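Local coordinates for protein flavodoxin (Methanosarcina acetivorans C2A, PDB 5WID) that binds flavin mononucleotide and probably carries electrons between redox partners, at residues A[56-60]-A[61-65]; A[65-68]-A[69-73]; A[96-99]-A[100-104]; A[126-129]-A[130-133]. All blocks are in the same frame, centred on the assembly; numbering follows the deposited sequence. Where two conformers were deposited one is given.

Interaction 1 (A[56-60]-A[61-65]); sequences STFYY and KMLLP. With FMN (flavin mononucleotide), chain D.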
loop_
_atom_site.group_PDB
_atom_site.type_symbol
_atom_site.label_atom_id
_atom_site.label_comp_id
_atom_site.label_asym_id
_atom_site.label_seq_id
_atom_site.Cartn_x
_atom_site.Cartn_y
_atom_site.Cartn_z
ATOM N N SER A 56 -7.636 -4.616 -4.521
ATOM C CA SER A 56 -8.319 -4.574 -5.798
ATOM C C SER A 56 -9.655 -3.848 -5.638
ATOM O O SER A 56 -10.076 -3.499 -4.529
ATOM C CB SER A 56 -8.511 -5.987 -6.359
ATOM O OG SER A 56 -9.048 -6.853 -5.364
ATOM N N THR A 57 -10.302 -3.574 -6.771
ATOM C CA THR A 57 -11.589 -2.891 -6.807
ATOM C C THR A 57 -12.661 -3.927 -7.120
ATOM O O THR A 57 -12.588 -4.601 -8.152
ATOM C CB THR A 57 -11.607 -1.782 -7.865
ATOM O OG1 THR A 57 -10.597 -0.798 -7.588
ATOM C CG2 THR A 57 -12.987 -1.108 -7.923
ATOM N N PHE A 58 -13.632 -4.076 -6.225
ATOM C CA PHE A 58 -14.812 -4.902 -6.470
ATOM C C PHE A 58 -16.036 -4.018 -6.318
ATOM O O PHE A 58 -16.222 -3.404 -5.263
ATOM C CB PHE A 58 -14.903 -6.074 -5.486
ATOM C CG PHE A 58 -14.228 -7.331 -5.956
ATOM C CD1 PHE A 58 -12.906 -7.320 -6.386
ATOM C CD2 PHE A 58 -14.913 -8.533 -5.943
ATOM C CE1 PHE A 58 -12.287 -8.499 -6.803
ATOM C CE2 PHE A 58 -14.305 -9.710 -6.355
ATOM C CZ PHE A 58 -12.993 -9.700 -6.781
ATOM N N TYR A 59 -16.870 -3.969 -7.355
ATOM C CA TYR A 59 -18.085 -3.154 -7.356
ATOM C C TYR A 59 -17.804 -1.761 -6.790
ATOM O O TYR A 59 -18.450 -1.293 -5.849
ATOM C CB TYR A 59 -19.216 -3.867 -6.605
ATOM C CG TYR A 59 -19.518 -5.187 -7.252
ATOM C CD1 TYR A 59 -20.110 -5.231 -8.511
ATOM C CD2 TYR A 59 -19.154 -6.388 -6.651
ATOM C CE1 TYR A 59 -20.357 -6.435 -9.144
ATOM C CE2 TYR A 59 -19.411 -7.608 -7.283
ATOM C CZ TYR A 59 -20.004 -7.617 -8.529
ATOM O OH TYR A 59 -20.257 -8.803 -9.189
ATOM N N TYR A 60 -16.815 -1.101 -7.410
ATOM C CA TYR A 60 -16.510 0.327 -7.284
ATOM C C TYR A 60 -15.930 0.709 -5.930
ATOM O O TYR A 60 -15.855 1.903 -5.619
ATOM C CB TYR A 60 -17.751 1.183 -7.601
ATOM C CG TYR A 60 -18.506 0.564 -8.747
ATOM C CD1 TYR A 60 -17.935 0.509 -10.009
ATOM C CD2 TYR A 60 -19.740 -0.044 -8.551
ATOM C CE1 TYR A 60 -18.581 -0.101 -11.053
ATOM C CE2 TYR A 60 -20.395 -0.664 -9.590
ATOM C CZ TYR A 60 -19.810 -0.683 -10.840
ATOM O OH TYR A 60 -20.444 -1.287 -11.890
ATOM N N LYS A 61 -15.486 -0.264 -5.133
ATOM C CA LYS A 61 -15.022 -0.029 -3.771
ATOM C C LYS A 61 -13.796 -0.893 -3.504
ATOM O O LYS A 61 -13.531 -1.856 -4.221
ATOM C CB LYS A 61 -16.112 -0.380 -2.738
ATOM C CG LYS A 61 -17.340 0.531 -2.744
ATOM C CD LYS A 61 -16.927 1.997 -2.648
ATOM C CE LYS A 61 -18.130 2.939 -2.668
ATOM N NZ LYS A 61 -17.720 4.350 -2.404
ATOM N N MET A 62 -13.044 -0.554 -2.459
ATOM C CA MET A 62 -12.148 -1.563 -1.904
ATOM C C MET A 62 -13.001 -2.639 -1.242
ATOM O O MET A 62 -14.147 -2.391 -0.842
ATOM C CB MET A 62 -11.166 -0.946 -0.897
ATOM C CG MET A 62 -11.757 -0.690 0.492
ATOM S SD MET A 62 -10.642 0.324 1.499
ATOM C CE MET A 62 -10.898 1.943 0.788
ATOM N N LEU A 63 -12.474 -3.857 -1.159
ATOM C CA LEU A 63 -13.303 -4.907 -0.575
ATOM C C LEU A 63 -13.533 -4.635 0.911
ATOM O O LEU A 63 -12.717 -3.993 1.580
ATOM C CB LEU A 63 -12.674 -6.284 -0.782
ATOM C CG LEU A 63 -12.903 -6.886 -2.180
ATOM C CD1 LEU A 63 -11.909 -6.286 -3.184
ATOM C CD2 LEU A 63 -12.770 -8.403 -2.153
ATOM N N LEU A 64 -14.677 -5.101 1.412
ATOM C CA LEU A 64 -15.077 -4.800 2.786
ATOM C C LEU A 64 -14.039 -5.174 3.849
ATOM O O LEU A 64 -13.851 -4.378 4.786
ATOM C CB LEU A 64 -16.428 -5.472 3.078
ATOM C CG LEU A 64 -17.026 -5.240 4.469
ATOM C CD1 LEU A 64 -17.183 -3.743 4.742
ATOM C CD2 LEU A 64 -18.366 -5.954 4.602
ATOM N N PRO A 65 -13.350 -6.323 3.790
ATOM C CA PRO A 65 -12.317 -6.576 4.807
ATOM C C PRO A 65 -11.239 -5.509 4.837
ATOM O O PRO A 65 -10.738 -5.185 5.919
ATOM C CB PRO A 65 -11.747 -7.944 4.403
ATOM C CG PRO A 65 -12.921 -8.621 3.715
ATOM C CD PRO A 65 -13.534 -7.496 2.912
HETATM N N1 FMN D . -12.695 -3.832 -11.366
HETATM C C2 FMN D . -13.040 -2.502 -11.369
HETATM O O2 FMN D . -12.247 -1.668 -11.819
HETATM N N3 FMN D . -14.267 -2.098 -10.870
HETATM C C4 FMN D . -15.153 -3.006 -10.352
HETATM O O4 FMN D . -16.235 -2.596 -9.906
HETATM C C4A FMN D . -14.808 -4.361 -10.360
HETATM N N5 FMN D . -15.677 -5.311 -9.868
HETATM C C5A FMN D . -15.325 -6.647 -9.883
HETATM C C6 FMN D . -16.227 -7.587 -9.387
HETATM C C7 FMN D . -15.890 -8.932 -9.392
HETATM C C7M FMN D . -16.880 -9.929 -8.847
HETATM C C8 FMN D . -14.662 -9.346 -9.904
HETATM C C8M FMN D . -14.292 -10.803 -9.919
HETATM C C9 FMN D . -13.757 -8.405 -10.407
HETATM C C9A FMN D . -14.095 -7.056 -10.394
HETATM N N10 FMN D . -13.212 -6.106 -10.882
HETATM C C10 FMN D . -13.572 -4.770 -10.873
HETATM C "C1'" FMN D . -11.894 -6.511 -11.457
HETATM C "C2'" FMN D . -10.799 -6.742 -10.417
HETATM O "O2'" FMN D . -10.500 -5.574 -9.670
HETATM C "C3'" FMN D . -9.558 -7.175 -11.190
HETATM O "O3'" FMN D . -9.788 -8.463 -11.733
HETATM C "C4'" FMN D . -8.269 -7.172 -10.363
HETATM O "O4'" FMN D . -7.201 -7.446 -11.249
HETATM C "C5'" FMN D . -8.273 -8.187 -9.218
HETATM O "O5'" FMN D . -7.070 -8.003 -8.490
HETATM P P FMN D . -6.706 -8.973 -7.263
HETATM O O1P FMN D . -5.601 -8.292 -6.494
HETATM O O2P FMN D . -7.938 -9.122 -6.393
HETATM O O3P FMN D . -6.260 -10.296 -7.823
HETATM O O HOH W 1 -16.303 -4.139 -2.705
HETATM O O HOH W 2 -16.980 4.353 -5.152
#
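Phe58 and Lys61 pair through their backbones at the ends of a type I' turn that reverses the chain. Phe58 N gives a hydrogen bond to Lys61 O (3.0 Å), and Lys61 N answers to Phe58 O at 3.2 Å. One water donates to Phe58 O and, weakly, to Met62 O; a second links Tyr60 O to Lys61 NZ. The apolar contact is a sandwich: Leu63 CD2 lies over the rim of one face of the Phe58 ring, while Leu63 CD1 touches Phe58 CD1 (3.5 Å), and the dimethylbenzene end of the flavin covers the opposite face, where Phe58 CE2 lies 3.5 Å from FMN C7. A serine in place of Phe58 would probably open a gap between Leu63 and that end of the flavin. Tyr59 lays a ring face near FMN C6. Polar bonds to the cofactor add to this: Ser56 OG, set between its backbone N and carbonyl carbon (chi1 48°), donates to phosphate oxygen O2P (2.7 Å), and Tyr60 N to FMN O4 (3.0 Å), which also sits over one face of the Tyr60 ring. In this flavin-binding loop of the flavodoxin fold, residues 56-60 thus reach both the isoalloxazine and the phosphate.

Interaction 2 (A[65-68]-A[69-73]); sequences PMEK and FMDET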
loop_
_atom_site.group_PDB
_atom_site.type_symbol
_atom_site.label_atom_id
_atom_site.label_comp_id
_atom_site.label_asym_id
_atom_site.label_seq_id
_atom_site.Cartn_x
_atom_site.Cartn_y
_atom_site.Cartn_z
ATOM N N PRO A 65 -13.350 -6.323 3.790
ATOM C CA PRO A 65 -12.317 -6.576 4.807
ATOM C C PRO A 65 -11.239 -5.509 4.837
ATOM O O PRO A 65 -10.738 -5.185 5.919
ATOM C CB PRO A 65 -11.747 -7.944 4.403
ATOM C CG PRO A 65 -12.921 -8.621 3.715
ATOM C CD PRO A 65 -13.534 -7.496 2.912
ATOM N N MET A 66 -10.877 -4.935 3.686
ATOM C CA MET A 66 -9.874 -3.873 3.696
ATOM C C MET A 66 -10.458 -2.568 4.229
ATOM O O MET A 66 -9.761 -1.798 4.911
ATOM C CB MET A 66 -9.288 -3.669 2.292
ATOM C CG MET A 66 -8.272 -2.508 2.211
ATOM S SD MET A 66 -6.891 -2.724 3.344
ATOM C CE MET A 66 -5.860 -3.857 2.422
ATOM N N GLU A 67 -11.725 -2.283 3.918
ATOM C CA GLU A 67 -12.338 -1.081 4.472
ATOM C C GLU A 67 -12.345 -1.140 5.992
ATOM O O GLU A 67 -12.022 -0.154 6.669
ATOM C CB GLU A 67 -13.755 -0.908 3.925
ATOM C CG GLU A 67 -14.346 0.450 4.227
ATOM C CD GLU A 67 -15.774 0.593 3.736
ATOM O OE1 GLU A 67 -16.242 -0.284 2.975
ATOM O OE2 GLU A 67 -16.425 1.591 4.112
ATOM N N LYS A 68 -12.689 -2.307 6.544
ATOM C CA LYS A 68 -12.676 -2.499 7.992
ATOM C C LYS A 68 -11.257 -2.395 8.541
ATOM O O LYS A 68 -11.020 -1.727 9.555
ATOM C CB LYS A 68 -13.305 -3.855 8.318
ATOM C CG LYS A 68 -13.274 -4.244 9.783
ATOM C CD LYS A 68 -13.975 -5.581 10.000
ATOM C CE LYS A 68 -14.593 -5.659 11.387
ATOM N NZ LYS A 68 -15.727 -4.703 11.543
ATOM N N PHE A 69 -10.295 -3.040 7.873
ATOM C CA PHE A 69 -8.900 -2.935 8.292
ATOM C C PHE A 69 -8.459 -1.480 8.391
ATOM O O PHE A 69 -7.806 -1.082 9.363
ATOM C CB PHE A 69 -7.989 -3.683 7.315
ATOM C CG PHE A 69 -6.531 -3.394 7.537
ATOM C CD1 PHE A 69 -5.831 -4.063 8.530
ATOM C CD2 PHE A 69 -5.876 -2.423 6.795
ATOM C CE1 PHE A 69 -4.489 -3.784 8.762
ATOM C CE2 PHE A 69 -4.539 -2.145 7.020
ATOM C CZ PHE A 69 -3.848 -2.840 8.012
ATOM N N MET A 70 -8.805 -0.669 7.384
ATOM C CA MET A 70 -8.406 0.736 7.384
ATOM C C MET A 70 -9.138 1.535 8.454
ATOM O O MET A 70 -8.526 2.345 9.165
ATOM C CB MET A 70 -8.661 1.344 6.010
ATOM C CG MET A 70 -7.768 0.720 4.938
ATOM S SD MET A 70 -7.707 1.761 3.487
ATOM C CE MET A 70 -6.663 3.122 4.069
ATOM N N ASP A 71 -10.455 1.334 8.573
ATOM C CA ASP A 71 -11.252 2.157 9.478
ATOM C C ASP A 71 -11.002 1.810 10.937
ATOM O O ASP A 71 -11.189 2.657 11.816
ATOM C CB ASP A 71 -12.740 1.988 9.171
ATOM C CG ASP A 71 -13.151 2.654 7.878
ATOM O OD1 ASP A 71 -12.386 3.480 7.342
ATOM O OD2 ASP A 71 -14.252 2.341 7.393
ATOM N N GLU A 72 -10.632 0.562 11.217
ATOM C CA GLU A 72 -10.420 0.111 12.584
ATOM C C GLU A 72 -8.936 -0.006 12.908
ATOM O O GLU A 72 -8.418 0.750 13.737
ATOM C CB GLU A 72 -11.149 -1.223 12.801
ATOM C CG GLU A 72 -12.657 -1.077 12.668
ATOM C CD GLU A 72 -13.385 -2.402 12.674
ATOM O OE1 GLU A 72 -12.787 -3.416 13.091
ATOM O OE2 GLU A 72 -14.561 -2.423 12.253
ATOM N N THR A 73 -8.228 -0.906 12.228
ATOM C CA THR A 73 -6.855 -1.222 12.618
ATOM C C THR A 73 -5.889 -0.100 12.257
ATOM O O THR A 73 -5.059 0.297 13.082
ATOM C CB THR A 73 -6.413 -2.535 11.974
ATOM O OG1 THR A 73 -7.349 -3.560 12.319
ATOM C CG2 THR A 73 -5.043 -2.944 12.488
HETATM O O HOH W 3 -16.062 3.605 5.857
#
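Met66 lays its sulfur beside the Phe69 ring, SD standing 3.6 Å from Phe69 CD2 in an oblique Met-aromatic contact, 62° off the ring normal. Both side chains run the same way from the helix, each with CG opposite the backbone N (chi1 177° for Met66), and a bend at chi2 of Met66 turns the sulfur back, also within 3.9 Å of Met70 CG. These residues form the buried side of helix 64-76 in the flavodoxin alpha/beta sandwich: Met66 meets Leu8 and Val53 of the central sheet, Phe69 meets Val6, and Met70 faces helix 96-106. Lys68 and Glu72 lie on the outer surface. Lys68 NZ makes a salt bridge to Glu72 OE2 at 2.7 Å, using the syn lone pair of that oxygen, while the lysine's CG and CE lie against the same carboxylate. Glu67 and Asp71 flank helix 96-106. One helical turn apart, Glu67 OE2 and Asp71 OD2 come within 4.0 Å, their carboxylate planes 80° apart. A single water donates to both oxygens, 2.7 Å from Glu67 OE2 and 2.7 Å from Asp71 OD2, and probably eases their repulsion; Asp71 OD1 is salt-bridged to Lys103 NZ. Backbone bonds from Phe69 N to Pro65 O through Glu72 N to Lys68 O join the two segments.

Interaction 3 (A[96-99]-A[100-104]); sequences APIL and IAEKM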
loop_
_atom_site.group_PDB
_atom_site.type_symbol
_atom_site.label_atom_id
_atom_site.label_comp_id
_atom_site.label_asym_id
_atom_site.label_seq_id
_atom_site.Cartn_x
_atom_site.Cartn_y
_atom_site.Cartn_z
ATOM N N ALA A 96 -10.641 1.739 -5.996
ATOM C CA ALA A 96 -10.153 1.363 -4.667
ATOM C C ALA A 96 -8.884 2.102 -4.260
ATOM O O ALA A 96 -8.831 2.603 -3.121
ATOM C CB ALA A 96 -9.967 -0.161 -4.569
ATOM N N PRO A 97 -7.841 2.207 -5.093
ATOM C CA PRO A 97 -6.634 2.909 -4.618
ATOM C C PRO A 97 -6.876 4.386 -4.379
ATOM O O PRO A 97 -6.229 4.964 -3.492
ATOM C CB PRO A 97 -5.609 2.656 -5.740
ATOM C CG PRO A 97 -6.101 1.380 -6.399
ATOM C CD PRO A 97 -7.606 1.579 -6.402
ATOM N N ILE A 98 -7.799 5.005 -5.127
ATOM C CA ILE A 98 -8.162 6.400 -4.876
ATOM C C ILE A 98 -8.800 6.530 -3.503
ATOM O O ILE A 98 -8.483 7.441 -2.727
ATOM C CB ILE A 98 -9.129 6.917 -5.960
ATOM C CG1 ILE A 98 -8.688 6.472 -7.349
ATOM C CG2 ILE A 98 -9.282 8.437 -5.856
ATOM C CD1 ILE A 98 -7.374 6.995 -7.727
ATOM N N LEU A 99 -9.741 5.626 -3.206
ATOM C CA LEU A 99 -10.436 5.647 -1.923
ATOM C C LEU A 99 -9.489 5.368 -0.766
ATOM O O LEU A 99 -9.628 5.953 0.313
ATOM C CB LEU A 99 -11.572 4.625 -1.948
ATOM C CG LEU A 99 -12.620 4.997 -2.995
ATOM C CD1 LEU A 99 -13.615 3.846 -3.181
ATOM C CD2 LEU A 99 -13.345 6.292 -2.597
ATOM N N ILE A 100 -8.531 4.463 -0.967
ATOM C CA ILE A 100 -7.524 4.202 0.057
ATOM C C ILE A 100 -6.731 5.468 0.347
ATOM O O ILE A 100 -6.533 5.847 1.505
ATOM C CB ILE A 100 -6.600 3.050 -0.388
ATOM C CG1 ILE A 100 -7.387 1.734 -0.396
ATOM C CG2 ILE A 100 -5.347 2.990 0.508
ATOM C CD1 ILE A 100 -6.599 0.584 -0.994
ATOM N N ALA A 101 -6.249 6.131 -0.708
ATOM C CA ALA A 101 -5.491 7.367 -0.530
ATOM C C ALA A 101 -6.301 8.416 0.218
ATOM O O ALA A 101 -5.778 9.096 1.110
ATOM C CB ALA A 101 -5.054 7.911 -1.888
ATOM N N GLU A 102 -7.580 8.579 -0.143
ATOM C CA GLU A 102 -8.415 9.569 0.530
ATOM C C GLU A 102 -8.568 9.244 2.012
ATOM O O GLU A 102 -8.484 10.138 2.863
ATOM C CB GLU A 102 -9.778 9.657 -0.164
ATOM C CG GLU A 102 -9.745 10.503 -1.425
ATOM C CD GLU A 102 -10.937 10.273 -2.347
ATOM O OE1 GLU A 102 -11.980 9.774 -1.871
ATOM O OE2 GLU A 102 -10.824 10.603 -3.550
ATOM N N LYS A 103 -8.783 7.966 2.341
ATOM C CA LYS A 103 -8.859 7.556 3.741
ATOM C C LYS A 103 -7.573 7.879 4.483
ATOM O O LYS A 103 -7.610 8.388 5.607
ATOM C CB LYS A 103 -9.127 6.059 3.836
ATOM C CG LYS A 103 -10.551 5.670 4.082
ATOM C CD LYS A 103 -10.617 4.190 4.451
ATOM C CE LYS A 103 -11.961 3.621 4.058
ATOM N NZ LYS A 103 -13.026 4.335 4.777
ATOM N N MET A 104 -6.421 7.579 3.868
ATOM C CA MET A 104 -5.144 7.864 4.518
ATOM C C MET A 104 -4.983 9.352 4.802
ATOM O O MET A 104 -4.515 9.737 5.882
ATOM C CB MET A 104 -3.989 7.371 3.654
ATOM C CG MET A 104 -3.928 5.866 3.548
ATOM S SD MET A 104 -2.560 5.420 2.456
ATOM C CE MET A 104 -1.971 3.959 3.275
#
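Ile100 N donates to Ala96 O at 2.9 Å, the shortest of the four backbone bonds that join 96-99 to 100-104, and the hydrogen bond runs nearly straight out from the carbonyl. The same oxygen is covered by the Ile100 side chain, whose CG1 stands 3.2 Å from Ala96 O; with CG1 lying beside the backbone N (chi1 -69°), that branch folds back along the helix over the preceding turn. Ala101 N to Pro97 O, Glu102 N to Ile98 O and Lys103 N to Leu99 O continue the regular alpha-helical pattern. The side-chain contacts between the halves are few and loose, and they gather at Glu102. Its carboxylate reaches back over the outer side of the helix and splits between two apolar neighbours: OE2 touches the CG2 branch of Ile98 at 3.5 Å, and OE1 lies 3.8 Å from CD2 of Leu99. Both are van der Waals contacts. Lys103 packs on Met62 and on Met70 of helix 64-76. On the inner side, Ile100 packs on Val53 and Ser55, and Ala101 on Val115. Ala96 N is bonded to Thr57 OG1, tying the start of the helix to an FMN-binding residue. Helix 96-106 is the connection of a beta-alpha-beta unit between parallel strands 83-90 and 110-119, the repeating element of the flavodoxin fold.

Interaction 4 (A[126-129]-A[130-133]); sequences DLQE and CKRL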
loop_
_atom_site.group_PDB
_atom_site.type_symbol
_atom_site.label_atom_id
_atom_site.label_comp_id
_atom_site.label_asym_id
_atom_site.label_seq_id
_atom_site.Cartn_x
_atom_site.Cartn_y
_atom_site.Cartn_z
ATOM N N ASP A 126 4.756 -3.279 -15.822
ATOM C CA ASP A 126 3.918 -2.835 -14.704
ATOM C C ASP A 126 4.606 -3.066 -13.366
ATOM O O ASP A 126 4.521 -2.227 -12.461
ATOM C CB ASP A 126 2.578 -3.579 -14.690
ATOM C CG ASP A 126 1.676 -3.230 -15.858
ATOM O OD1 ASP A 126 1.758 -2.100 -16.390
ATOM O OD2 ASP A 126 0.860 -4.109 -16.219
ATOM N N LEU A 127 5.255 -4.221 -13.202
ATOM C CA LEU A 127 5.922 -4.499 -11.940
ATOM C C LEU A 127 7.122 -3.579 -11.735
ATOM O O LEU A 127 7.488 -3.297 -10.593
ATOM C CB LEU A 127 6.333 -5.970 -11.879
ATOM C CG LEU A 127 5.129 -6.922 -11.806
ATOM C CD1 LEU A 127 5.548 -8.376 -12.042
ATOM C CD2 LEU A 127 4.390 -6.773 -10.477
ATOM N N GLN A 128 7.741 -3.105 -12.817
ATOM C CA GLN A 128 8.790 -2.097 -12.678
ATOM C C GLN A 128 8.214 -0.783 -12.156
ATOM O O GLN A 128 8.858 -0.091 -11.357
ATOM C CB GLN A 128 9.506 -1.887 -14.016
ATOM C CG GLN A 128 10.436 -3.030 -14.417
ATOM C CD GLN A 128 11.504 -3.317 -13.366
ATOM O OE1 GLN A 128 12.212 -2.413 -12.918
ATOM N NE2 GLN A 128 11.622 -4.581 -12.971
ATOM N N GLU A 129 6.998 -0.419 -12.586
ATOM C CA GLU A 129 6.336 0.740 -11.983
ATOM C C GLU A 129 6.184 0.554 -10.483
ATOM O O GLU A 129 6.394 1.493 -9.707
ATOM C CB GLU A 129 4.945 0.973 -12.585
ATOM C CG GLU A 129 4.903 1.068 -14.075
ATOM C CD GLU A 129 5.241 2.451 -14.577
ATOM O OE1 GLU A 129 5.476 3.360 -13.741
ATOM O OE2 GLU A 129 5.267 2.618 -15.811
ATOM N N CYS A 130 5.770 -0.649 -10.069
ATOM C CA CYS A 130 5.611 -0.956 -8.654
ATOM C C CYS A 130 6.936 -0.839 -7.918
ATOM O O CYS A 130 7.010 -0.240 -6.839
ATOM C CB CYS A 130 5.029 -2.363 -8.494
ATOM S SG CYS A 130 3.337 -2.503 -9.149
ATOM N N LYS A 131 7.997 -1.417 -8.489
ATOM C CA LYS A 131 9.324 -1.296 -7.885
ATOM C C LYS A 131 9.731 0.165 -7.705
ATOM O O LYS A 131 10.319 0.530 -6.678
ATOM C CB LYS A 131 10.355 -2.042 -8.737
ATOM C CG LYS A 131 11.732 -2.100 -8.082
ATOM C CD LYS A 131 12.721 -2.930 -8.893
ATOM C CE LYS A 131 14.099 -2.909 -8.237
ATOM N NZ LYS A 131 15.074 -3.708 -9.028
ATOM N N ARG A 132 9.444 1.007 -8.701
ATOM C CA ARG A 132 9.762 2.433 -8.610
ATOM C C ARG A 132 9.001 3.099 -7.465
ATOM O O ARG A 132 9.564 3.923 -6.742
ATOM C CB ARG A 132 9.452 3.107 -9.953
ATOM C CG ARG A 132 9.563 4.641 -10.047
ATOM C CD ARG A 132 10.617 5.263 -9.154
ATOM N NE ARG A 132 11.956 4.988 -9.611
ATOM C CZ ARG A 132 13.045 5.507 -9.058
ATOM N NH1 ARG A 132 12.962 6.285 -7.989
ATOM N NH2 ARG A 132 14.221 5.204 -9.555
ATOM N N LEU A 133 7.720 2.766 -7.282
ATOM C CA LEU A 133 7.006 3.299 -6.121
ATOM C C LEU A 133 7.704 2.899 -4.824
ATOM O O LEU A 133 7.841 3.717 -3.907
ATOM C CB LEU A 133 5.538 2.837 -6.127
ATOM C CG LEU A 133 4.734 3.236 -4.880
ATOM C CD1 LEU A 133 4.676 4.762 -4.696
ATOM C CD2 LEU A 133 3.320 2.656 -4.963
HETATM O O HOH W 4 14.796 -3.033 -11.800
#
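Cys130 N meets Asp126 O at 3.1 Å, the first of four backbone bonds by which every carbonyl of 126-129 has its donor four residues on. Lys131 N bonds to Leu127 O and Arg132 N to Gln128 O, each at 2.9 Å; Leu133 N reaches Glu129 O at 3.0 Å. All four N-H groups come from somewhat out of the carbonyl plane, as is usual in an alpha helix. Beside the first bond Cys130 SG lies 3.5 Å from Asp126 O, and Cys130 CB packs against Leu127 O. Gln128 and Lys131 run side by side out of helix 124-143. The Lys131 chain is fully extended from a CG placed opposite its backbone N (chi1 -173°), whereas Gln128 bends at chi2. In one of two conformers of Gln128 its OE1 lies 4.1 Å from Lys131 CD, and a water there donates to Gln128 OE1 at 2.9 Å and accepts from Lys131 NZ, also at 2.9 Å; this bridge is doubtful, since the other conformer may not share it. The charged ends of two further side chains find partners beyond the two segments: Asp126 OD2 accepts from Thr123 N near the start of the helix, and Arg132 NH1 forms a salt bridge with Asp136 OD1, one turn further on. Leu127 and Cys130 pack on Ala20 of helix 13-27, where Cys130 also meets Met17 and Lys131 touches Asn23, while Cys130 and Leu133 settle on Leu116 of strand 110-119.

Interactions 1, 2 and 3 form one touching cluster, while 126-133 stands apart, its nearest atoms about 9 Å from those of interaction 3. Interactions 1 and 2 share Pro65 and helix 64-76, and Met62 of the hairpin packs on Glu67 and Met70 of interaction 2 and on Ala96 and Ile100 of interaction 3. A salt bridge also ties interaction 2 to interaction 3. Each contact is partly buried. Of the four, the hairpin alone grips the cofactor, with aromatic faces and polar bonds; the three helical contacts set apolar residues inward and most charges outward. All three rest on backbone i to i+4 bonds, to which interaction 2 adds a salt bridge, a shared water and a Met-aromatic contact.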